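Local coordinates for catechol O-methyltransferase (Niastella koreensis, PDB 7CVW), which transfers a methyl group from S-adenosyl-L-methionine to a hydroxyl of catechol-like compounds in a metal-dependent reaction, fastest with magnesium, without preferring the meta or para position, at residues T66-S71 / Q99-R104. Sequence-based numbering, arbitrary orientation.
Sequences TLAGYS and QKNIDR. With SAH (S-adenosyl-L-homocysteine), chain E.
N101 reaches from helix 92-104 to the turn 66-69 and hands one amide N-H to the backbone oxygen of A68: N101 ND2 to A68 O is 2.9 Å, nearly straight at 173°, and directed at a lone pair in the carbonyl plane. The acceptor also lies in the plane of the N101 amide. CB of N101 already points toward the turn, and CG, anti to the carbonyl carbon (chi1 -66°), carries the amide on to the A68 carbonyl. N101 ND2 also lies 3.6 Å from A68 CB. The rotation of the amide is fixed at both ends: R104 NH1, one helical turn on, donates to N101 OD1 over 2.8 Å, while ND2 has a further partner in S30 OG of helix 22-34, the helix that also covers A68.

The turn belongs to the glycine-containing loop after the first strand of the Rossmann-like methyltransferase fold, where strand 60-64 passes into helix 70-76 beside the cofactor. It is a type II' turn, closed by G69 N bonding to T66 O. G69 then stands at the N-cap with positive phi (85°), and its CA lies 6.7 Å from the CA of N101 in helix 92-104. I102 brings CD1 to 4.4 Å from G69 O, and its side chain also packs on T72 and I73. On the cofactor side of this loop, S71 N donates to the carboxylate O of S-adenosyl-L-homocysteine, and the ligand amino N donates to S71 OG at 2.9 Å, a hydroxyl that also bonds E63.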
loop_
_atom_site.group_PDB
_atom_site.type_symbol
_atom_site.label_atom_id
_atom_site.label_comp_id
_atom_site.label_asym_id
_atom_site.label_seq_id
_atom_site.Cartn_x
_atom_site.Cartn_y
_atom_site.Cartn_z
ATOM N N THR A 66 -1.571 -19.671 7.567
ATOM C CA THR A 66 -3.016 -19.407 7.752
ATOM C C THR A 66 -3.328 -18.919 9.172
ATOM O O THR A 66 -4.170 -17.998 9.321
ATOM C CB THR A 66 -3.792 -20.691 7.455
ATOM O OG1 THR A 66 -3.256 -21.330 6.297
ATOM C CG2 THR A 66 -5.272 -20.428 7.297
ATOM N N LEU A 67 -2.697 -19.534 10.157
ATOM C CA LEU A 67 -3.063 -19.303 11.575
ATOM C C LEU A 67 -4.552 -19.648 11.744
ATOM O O LEU A 67 -4.882 -20.765 11.514
ATOM C CB LEU A 67 -2.687 -17.900 12.049
ATOM C CG LEU A 67 -2.760 -17.690 13.561
ATOM C CD1 LEU A 67 -1.699 -18.502 14.274
ATOM C CD2 LEU A 67 -2.556 -16.219 13.859
ATOM N N ALA A 68 -5.385 -18.684 12.141
ATOM C CA ALA A 68 -6.833 -18.928 12.332
ATOM C C ALA A 68 -7.631 -18.461 11.102
ATOM O O ALA A 68 -8.855 -18.457 11.156
ATOM C CB ALA A 68 -7.270 -18.236 13.603
ATOM N N GLY A 69 -6.961 -18.038 10.034
ATOM C CA GLY A 69 -7.637 -17.638 8.792
ATOM C C GLY A 69 -8.095 -16.190 8.799
ATOM O O GLY A 69 -8.927 -15.855 7.947
ATOM N N TYR A 70 -7.593 -15.348 9.705
ATOM C CA TYR A 70 -8.016 -13.922 9.813
ATOM C C TYR A 70 -7.634 -13.195 8.515
ATOM O O TYR A 70 -8.488 -12.588 7.841
ATOM C CB TYR A 70 -7.443 -13.292 11.081
ATOM C CG TYR A 70 -7.958 -11.904 11.310
ATOM C CD1 TYR A 70 -7.294 -10.837 10.752
ATOM C CD2 TYR A 70 -9.112 -11.668 12.038
ATOM C CE1 TYR A 70 -7.745 -9.535 10.907
ATOM C CE2 TYR A 70 -9.583 -10.372 12.196
ATOM C CZ TYR A 70 -8.900 -9.313 11.633
ATOM O OH TYR A 70 -9.385 -8.048 11.728
ATOM N N SER A 71 -6.359 -13.239 8.128
ATOM C CA SER A 71 -5.887 -12.600 6.870
ATOM C C SER A 71 -6.617 -13.255 5.700
ATOM O O SER A 71 -6.968 -12.538 4.746
ATOM C CB SER A 71 -4.402 -12.668 6.684
ATOM O OG SER A 71 -3.933 -13.997 6.753
ATOM N N GLN A 99 -10.178 -23.832 9.445
ATOM C CA GLN A 99 -11.251 -24.415 8.604
ATOM C C GLN A 99 -12.617 -24.062 9.212
ATOM O O GLN A 99 -13.513 -23.657 8.458
ATOM C CB GLN A 99 -11.110 -25.922 8.481
ATOM C CG GLN A 99 -12.176 -26.512 7.574
ATOM C CD GLN A 99 -11.921 -26.177 6.125
ATOM O OE1 GLN A 99 -10.871 -26.521 5.589
ATOM N NE2 GLN A 99 -12.840 -25.448 5.501
ATOM N N LYS A 100 -12.749 -24.157 10.531
ATOM C CA LYS A 100 -14.012 -23.804 11.228
ATOM C C LYS A 100 -14.320 -22.326 10.975
ATOM O O LYS A 100 -15.492 -21.968 10.748
ATOM C CB LYS A 100 -13.905 -24.080 12.727
ATOM C CG LYS A 100 -15.195 -23.865 13.508
ATOM C CD LYS A 100 -15.099 -24.343 14.946
ATOM C CE LYS A 100 -15.853 -23.453 15.909
ATOM N NZ LYS A 100 -16.438 -24.227 17.030
ATOM N N ASN A 101 -13.302 -21.468 11.026
ATOM C CA ASN A 101 -13.486 -20.004 10.893
ATOM C C ASN A 101 -13.883 -19.651 9.453
ATOM O O ASN A 101 -14.734 -18.752 9.238
ATOM C CB ASN A 101 -12.226 -19.278 11.353
ATOM C CG ASN A 101 -11.934 -19.443 12.828
ATOM O OD1 ASN A 101 -12.831 -19.724 13.630
ATOM N ND2 ASN A 101 -10.693 -19.191 13.212
ATOM N N ILE A 102 -13.282 -20.328 8.479
ATOM C CA ILE A 102 -13.608 -20.167 7.029
ATOM C C ILE A 102 -15.053 -20.644 6.782
ATOM O O ILE A 102 -15.800 -19.997 6.041
ATOM C CB ILE A 102 -12.579 -20.969 6.205
ATOM C CG1 ILE A 102 -11.217 -20.263 6.141
ATOM C CG2 ILE A 102 -13.129 -21.361 4.830
ATOM C CD1 ILE A 102 -11.222 -18.867 5.624
ATOM N N ASP A 103 -15.449 -21.734 7.423
ATOM C CA ASP A 103 -16.814 -22.296 7.283
ATOM C C ASP A 103 -17.802 -21.269 7.842
ATOM O O ASP A 103 -18.835 -21.012 7.187
ATOM C CB ASP A 103 -16.910 -23.654 7.977
ATOM C CG ASP A 103 -16.110 -24.791 7.349
ATOM O OD1 ASP A 103 -15.601 -24.626 6.235
ATOM O OD2 ASP A 103 -16.000 -25.847 8.009
ATOM N N ARG A 104 -17.500 -20.683 9.004
ATOM C CA ARG A 104 -18.378 -19.689 9.661
ATOM C C ARG A 104 -18.539 -18.501 8.709
ATOM O O ARG A 104 -19.650 -17.935 8.639
ATOM C CB ARG A 104 -17.792 -19.217 10.994
ATOM C CG ARG A 104 -18.726 -18.305 11.779
ATOM C CD ARG A 104 -18.112 -17.777 13.044
ATOM N NE ARG A 104 -17.894 -18.865 13.975
ATOM C CZ ARG A 104 -16.720 -19.452 14.242
ATOM N NH1 ARG A 104 -15.592 -19.040 13.685
ATOM N NH2 ARG A 104 -16.667 -20.453 15.102
HETATM N N SAH E . -1.456 -14.782 7.955
HETATM C CA SAH E . -2.004 -15.070 9.296
HETATM C CB SAH E . -0.872 -15.244 10.319
HETATM C CG SAH E . 0.085 -16.345 10.004
HETATM S SD SAH E . 1.043 -16.626 11.548
HETATM C C SAH E . -2.905 -13.890 9.665
HETATM O O SAH E . -3.979 -14.123 10.089
HETATM O OXT SAH E . -2.432 -12.816 9.510
HETATM C "C5'" SAH E . 2.283 -17.812 10.941
HETATM C "C4'" SAH E . 1.666 -19.146 10.625
HETATM O "O4'" SAH E . 2.637 -19.874 9.864
HETATM C "C3'" SAH E . 1.325 -20.051 11.830
HETATM O "O3'" SAH E . -0.010 -20.519 11.797
HETATM C "C2'" SAH E . 2.314 -21.212 11.713
HETATM O "O2'" SAH E . 1.824 -22.432 12.200
HETATM C "C1'" SAH E . 2.537 -21.223 10.213
HETATM N N9 SAH E . 3.732 -21.909 9.780
HETATM C C8 SAH E . 4.901 -22.076 10.464
HETATM N N7 SAH E . 5.781 -22.780 9.809
HETATM C C5 SAH E . 5.159 -23.101 8.620
HETATM C C6 SAH E . 5.572 -23.829 7.486
HETATM N N6 SAH E . 6.748 -24.413 7.382
HETATM N N1 SAH E . 4.698 -23.961 6.486
HETATM C C2 SAH E . 3.505 -23.381 6.603
HETATM N N3 SAH E . 3.006 -22.697 7.617
HETATM C C4 SAH E . 3.894 -22.563 8.595
#